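Local coordinates for lipolytic protein G-D-S-L family (Chitinophaga pinensis, PDB 4Q7Q) that is of unconfirmed function but probably hydrolyses ester bonds, as a lipase-like member of the GDSL family of SGNH hydrolases, at residues A[31-36]-A[242-247]; A[18-23]-A[46-51]. One frame throughout, in Å; residues are numbered along the deposited sequence.

Contact 1 of 2, residues A[31-36]-A[242-247]; sequences KGYLTR and KGNAII
The carboxamide of N244 lies against the backbone of K31, G32 and Y33, where the chain turns into helix 33-40. ND2 is 3.5 Å from K31 O and also meets the bare CA of G32, the N-cap residue, at 3.6 Å. With CG of N244 anti to its own carbonyl carbon (chi1 -76°), the amide leaves helix 241-257 toward this turn, and OD1 comes to 3.6 Å from Y33 CB, near the plane of the Y33 ring at its edge.

Apolar packing begins about one helical turn on, at I247, which puts CG2, the branch anti to the backbone N, beside Y33 CG at 3.9 Å. This is an off-centre CH-pi contact, the methyl lying 30° off the ring normal, while CD2 of L34 rests on the opposite face of the ring, toward its rim. Y33 OH is hydrogen-bonded to T16, beyond both segments. The two helices belong to the alpha/beta fold of SGNH hydrolases: helix 33-40 links neighbouring strands of the parallel sheet, and helix 241-257 is the last helix. H238 lies just before helix 241-257 and with S14 and D235 has the geometry of a catalytic triad, consistent with the family; N244 lies near these residues without touching them.

Charged and polar groups gather around R36. In the conformer described, its chain, extended from CG to NE, lays CD 3.5 Å from A245 N and crosses the N244 side chain at about a right angle. NE donates to K31 O at 2.9 Å, approaching from above the carbonyl plane, and CB of K31 lies over one guanidinium face, toward its rim. NH1 forms a salt bridge with D241, which also accepts from K31 N, tying both residues to the start of helix 241-257.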
loop_
_atom_site.group_PDB
_atom_site.type_symbol
_atom_site.label_atom_id
_atom_site.label_comp_id
_atom_site.label_asym_id
_atom_site.label_seq_id
_atom_site.Cartn_x
_atom_site.Cartn_y
_atom_site.Cartn_z
ATOM N N LYS A 31 12.420 1.271 9.999
ATOM C CA LYS A 31 11.534 2.423 10.141
ATOM C C LYS A 31 10.497 2.426 9.027
ATOM O O LYS A 31 10.846 2.426 7.846
ATOM C CB LYS A 31 12.317 3.744 10.121
ATOM C CG LYS A 31 13.191 4.023 11.351
ATOM C CD LYS A 31 13.877 5.383 11.241
ATOM C CE LYS A 31 14.800 5.635 12.422
ATOM N NZ LYS A 31 15.446 6.979 12.370
ATOM N N GLY A 32 9.225 2.422 9.411
ATOM C CA GLY A 32 8.128 2.471 8.457
ATOM C C GLY A 32 7.843 3.885 7.982
ATOM O O GLY A 32 8.503 4.829 8.407
ATOM N N TYR A 33 6.852 4.053 7.114
ATOM C CA TYR A 33 6.648 5.375 6.515
ATOM C C TYR A 33 5.993 6.398 7.451
ATOM O O TYR A 33 6.177 7.601 7.263
ATOM C CB TYR A 33 5.940 5.295 5.146
ATOM C CG TYR A 33 4.432 5.202 5.199
ATOM C CD1 TYR A 33 3.643 6.352 5.232
ATOM C CD2 TYR A 33 3.791 3.970 5.185
ATOM C CE1 TYR A 33 2.271 6.272 5.273
ATOM C CE2 TYR A 33 2.409 3.885 5.231
ATOM C CZ TYR A 33 1.655 5.034 5.267
ATOM O OH TYR A 33 0.286 4.936 5.328
ATOM N N LEU A 34 5.253 5.935 8.458
ATOM C CA LEU A 34 4.673 6.862 9.441
ATOM C C LEU A 34 5.774 7.466 10.303
ATOM O O LEU A 34 5.814 8.684 10.542
ATOM C CB LEU A 34 3.666 6.161 10.362
ATOM C CG LEU A 34 2.586 5.280 9.724
ATOM C CD1 LEU A 34 1.612 4.766 10.789
ATOM C CD2 LEU A 34 1.842 6.015 8.630
ATOM N N THR A 35 6.664 6.598 10.772
ATOM C CA THR A 35 7.815 7.007 11.574
ATOM C C THR A 35 8.683 7.983 10.790
ATOM O O THR A 35 9.070 9.032 11.301
ATOM C CB THR A 35 8.631 5.776 12.002
ATOM O OG1 THR A 35 7.809 4.935 12.823
ATOM C CG2 THR A 35 9.903 6.170 12.767
ATOM N N ARG A 36 8.961 7.655 9.532
ATOM C CA ARG A 36 9.798 8.513 8.705
ATOM C C ARG A 36 9.128 9.850 8.386
ATOM O O ARG A 36 9.794 10.882 8.359
ATOM C CB ARG A 36 10.207 7.789 7.430
ATOM C CG ARG A 36 11.089 6.587 7.690
ATOM C CD ARG A 36 11.434 5.843 6.395
ATOM N NE ARG A 36 12.279 4.680 6.656
ATOM C CZ ARG A 36 13.590 4.747 6.858
ATOM N NH1 ARG A 36 14.286 3.648 7.108
ATOM N NH2 ARG A 36 14.209 5.921 6.808
ATOM N N LYS A 242 14.211 1.701 2.336
ATOM C CA LYS A 242 14.325 2.576 1.170
ATOM C C LYS A 242 12.953 2.936 0.594
ATOM O O LYS A 242 12.685 4.105 0.310
ATOM C CB LYS A 242 15.191 1.922 0.094
ATOM C CG LYS A 242 15.393 2.783 -1.134
ATOM C CD LYS A 242 16.235 2.079 -2.184
ATOM C CE LYS A 242 16.521 3.000 -3.357
ATOM N N GLY A 243 12.089 1.938 0.420
ATOM C CA GLY A 243 10.741 2.194 -0.052
ATOM C C GLY A 243 9.974 3.132 0.870
ATOM O O GLY A 243 9.343 4.083 0.407
ATOM N N ASN A 244 10.029 2.872 2.177
ATOM C CA ASN A 244 9.337 3.715 3.149
ATOM C C ASN A 244 9.841 5.160 3.161
ATOM O O ASN A 244 9.059 6.091 3.380
ATOM C CB ASN A 244 9.407 3.114 4.552
ATOM C CG ASN A 244 8.457 1.963 4.729
ATOM O OD1 ASN A 244 7.297 2.038 4.330
ATOM N ND2 ASN A 244 8.937 0.885 5.327
ATOM N N ALA A 245 11.135 5.345 2.919
ATOM C CA ALA A 245 11.704 6.691 2.857
ATOM C C ALA A 245 11.144 7.473 1.665
ATOM O O ALA A 245 10.793 8.643 1.790
ATOM C CB ALA A 245 13.238 6.644 2.817
ATOM N N ILE A 246 11.046 6.820 0.513
ATOM C CA ILE A 246 10.494 7.465 -0.677
ATOM C C ILE A 246 9.020 7.827 -0.465
ATOM O O ILE A 246 8.587 8.938 -0.779
ATOM C CB ILE A 246 10.682 6.576 -1.928
ATOM C CG1 ILE A 246 12.178 6.458 -2.258
ATOM C CG2 ILE A 246 9.920 7.155 -3.115
ATOM C CD1 ILE A 246 12.526 5.305 -3.177
ATOM N N ILE A 247 8.253 6.890 0.073
ATOM C CA ILE A 247 6.854 7.155 0.392
ATOM C C ILE A 247 6.712 8.330 1.370
ATOM O O ILE A 247 5.924 9.247 1.143
ATOM C CB ILE A 247 6.178 5.911 0.989
ATOM C CG1 ILE A 247 6.117 4.797 -0.057
ATOM C CG2 ILE A 247 4.780 6.247 1.478
ATOM C CD1 ILE A 247 5.647 3.466 0.493
#

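Contact 2 of 2, residues A[18-23]-A[46-51]; sequences LNDHLD and YINQGH
D20 meets Y46 and N48 through separate carboxylate oxygens, and these polar bonds form the tight part of the contact. OD2 receives Y46 OH at 2.6 Å on its syn lone pair, the two side chains reaching tip to tip. OD1 takes N48 ND2 at 2.8 Å on the anti side, in a nearly straight bond (170°). A third donor, N19 ND2, reaches OD1 at 2.8 Å from above the carboxylate plane, on the face opposite to N48. Three bonds therefore fix the carboxylate and limit its rotation. CG of N19, anti to the backbone N (chi1 -176°), is carried toward the Y46 hydroxyl, and the bond from ND2 is straight (178°), with D20 OD1 in the amide plane.

The N19 end is buried and packed on L34, whereas D20 is exposed to solvent and Y46 partly so. Side chains alone bridge the gap, the nearest CA pair, D20 and N48, being 7.7 Å apart.

N48 OD1 accepts from G50 N at 2.8 Å, closing an Asx turn at the end of the strand. The arrangement belongs to the edge of the parallel sheet of an SGNH hydrolase, where outermost strand 44-50 meets the loop following helix 14-17.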
loop_
_atom_site.group_PDB
_atom_site.type_symbol
_atom_site.label_atom_id
_atom_site.label_comp_id
_atom_site.label_asym_id
_atom_site.label_seq_id
_atom_site.Cartn_x
_atom_site.Cartn_y
_atom_site.Cartn_z
ATOM N N LEU A 18 2.379 -2.178 9.270
ATOM C CA LEU A 18 3.710 -2.680 9.584
ATOM C C LEU A 18 4.644 -1.635 10.181
ATOM O O LEU A 18 5.689 -1.991 10.720
ATOM C CB LEU A 18 4.354 -3.298 8.339
ATOM C CG LEU A 18 3.736 -4.629 7.904
ATOM C CD1 LEU A 18 4.178 -5.028 6.481
ATOM C CD2 LEU A 18 4.037 -5.728 8.927
ATOM N N ASN A 19 4.275 -0.357 10.084
ATOM C CA ASN A 19 5.069 0.712 10.689
ATOM C C ASN A 19 5.361 0.435 12.160
ATOM O O ASN A 19 6.433 0.769 12.668
ATOM C CB ASN A 19 4.358 2.060 10.555
ATOM C CG ASN A 19 5.193 3.212 11.080
ATOM O OD1 ASN A 19 6.046 3.750 10.374
ATOM N ND2 ASN A 19 4.957 3.595 12.331
ATOM N N ASP A 20 4.403 -0.196 12.831
ATOM C CA ASP A 20 4.513 -0.416 14.267
ATOM C C ASP A 20 4.631 -1.882 14.650
ATOM O O ASP A 20 4.496 -2.242 15.820
ATOM C CB ASP A 20 3.360 0.275 14.990
ATOM C CG ASP A 20 3.426 1.776 14.833
ATOM O OD1 ASP A 20 2.937 2.282 13.803
ATOM O OD2 ASP A 20 4.018 2.445 15.716
ATOM N N HIS A 21 4.896 -2.719 13.654
ATOM C CA HIS A 21 5.042 -4.153 13.865
ATOM C C HIS A 21 6.176 -4.669 13.008
ATOM O O HIS A 21 5.980 -5.525 12.143
ATOM C CB HIS A 21 3.735 -4.878 13.549
ATOM C CG HIS A 21 2.598 -4.423 14.400
ATOM N ND1 HIS A 21 2.483 -4.768 15.730
ATOM C CD2 HIS A 21 1.553 -3.606 14.131
ATOM C CE1 HIS A 21 1.401 -4.204 16.236
ATOM N NE2 HIS A 21 0.822 -3.490 15.287
ATOM N N LEU A 22 7.369 -4.139 13.256
ATOM C CA LEU A 22 8.518 -4.455 12.423
ATOM C C LEU A 22 8.953 -5.914 12.549
ATOM O O LEU A 22 9.584 -6.447 11.644
ATOM C CB LEU A 22 9.675 -3.500 12.717
ATOM C CG LEU A 22 9.304 -2.030 12.498
ATOM C CD1 LEU A 22 10.409 -1.113 12.979
ATOM C CD2 LEU A 22 8.983 -1.766 11.032
ATOM N N ASP A 23 8.592 -6.566 13.651
ATOM C CA ASP A 23 8.847 -7.999 13.799
ATOM C C ASP A 23 8.167 -8.796 12.682
ATOM O O ASP A 23 8.682 -9.827 12.249
ATOM C CB ASP A 23 8.374 -8.505 15.165
ATOM C CG ASP A 23 6.902 -8.239 15.410
ATOM O OD1 ASP A 23 6.454 -7.097 15.184
ATOM O OD2 ASP A 23 6.189 -9.173 15.834
ATOM N N TYR A 46 1.238 10.660 14.483
ATOM C CA TYR A 46 0.485 9.623 13.788
ATOM C C TYR A 46 -0.334 8.716 14.685
ATOM O O TYR A 46 0.029 8.426 15.831
ATOM C CB TYR A 46 1.372 8.793 12.843
ATOM C CG TYR A 46 2.264 7.745 13.490
ATOM C CD1 TYR A 46 1.749 6.524 13.932
ATOM C CD2 TYR A 46 3.635 7.948 13.598
ATOM C CE1 TYR A 46 2.565 5.563 14.513
ATOM C CE2 TYR A 46 4.464 6.981 14.158
ATOM C CZ TYR A 46 3.923 5.797 14.622
ATOM O OH TYR A 46 4.756 4.843 15.174
ATOM N N ILE A 47 -1.457 8.280 14.131
ATOM C CA ILE A 47 -2.239 7.203 14.697
ATOM C C ILE A 47 -2.316 6.145 13.615
ATOM O O ILE A 47 -2.745 6.421 12.493
ATOM C CB ILE A 47 -3.634 7.689 15.084
ATOM C CG1 ILE A 47 -3.517 8.634 16.277
ATOM C CG2 ILE A 47 -4.545 6.515 15.412
ATOM C CD1 ILE A 47 -4.811 9.284 16.659
ATOM N N ASN A 48 -1.879 4.939 13.948
ATOM C CA ASN A 48 -1.822 3.853 12.988
ATOM C C ASN A 48 -3.170 3.145 12.849
ATOM O O ASN A 48 -3.555 2.332 13.693
ATOM C CB ASN A 48 -0.730 2.862 13.398
ATOM C CG ASN A 48 -0.449 1.819 12.338
ATOM O OD1 ASN A 48 -1.339 1.424 11.582
ATOM N ND2 ASN A 48 0.795 1.356 12.279
ATOM N N GLN A 49 -3.884 3.478 11.782
ATOM C CA GLN A 49 -5.125 2.794 11.442
ATOM C C GLN A 49 -4.921 1.942 10.188
ATOM O O GLN A 49 -5.772 1.868 9.296
ATOM C CB GLN A 49 -6.289 3.782 11.306
ATOM C CG GLN A 49 -6.871 4.195 12.652
ATOM C CD GLN A 49 -7.851 3.173 13.190
ATOM O OE1 GLN A 49 -8.081 2.125 12.576
ATOM N NE2 GLN A 49 -8.458 3.482 14.334
ATOM N N GLY A 50 -3.760 1.295 10.134
ATOM C CA GLY A 50 -3.477 0.311 9.111
ATOM C C GLY A 50 -3.950 -1.031 9.612
ATOM O O GLY A 50 -3.664 -1.423 10.753
ATOM N N HIS A 51 -4.673 -1.742 8.761
ATOM C CA HIS A 51 -5.209 -3.051 9.115
ATOM C C HIS A 51 -4.636 -4.114 8.202
ATOM O O HIS A 51 -4.806 -4.068 6.987
ATOM C CB HIS A 51 -6.732 -3.016 9.083
ATOM C CG HIS A 51 -7.300 -2.089 10.103
ATOM N ND1 HIS A 51 -7.766 -2.526 11.324
ATOM C CD2 HIS A 51 -7.412 -0.741 10.114
ATOM C CE1 HIS A 51 -8.165 -1.487 12.034
ATOM N NE2 HIS A 51 -7.956 -0.389 11.324
#

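Contact 1 and contact 2 share neighbouring elements, helix 33-40 and strand 44-50, each paired with a different partner (helix 241-257; the loop after helix 14-17), with centres about 12 Å apart. N19 joins them directly: its OD1 probably accepts from T35 N at 2.9 Å, while its ND2 serves the D20 cluster. L34 packs on N19, Y46 and N48, lying between helix and strand. Contact 1 is the more buried, joining two helices over 285 Å² largely by van der Waals packing, with R36 packed across the interface and K31 at its margin. Contact 2, at the sheet edge, buries 182 Å² and depends on directed hydrogen bonds to one carboxylate, of the exposed residue D20.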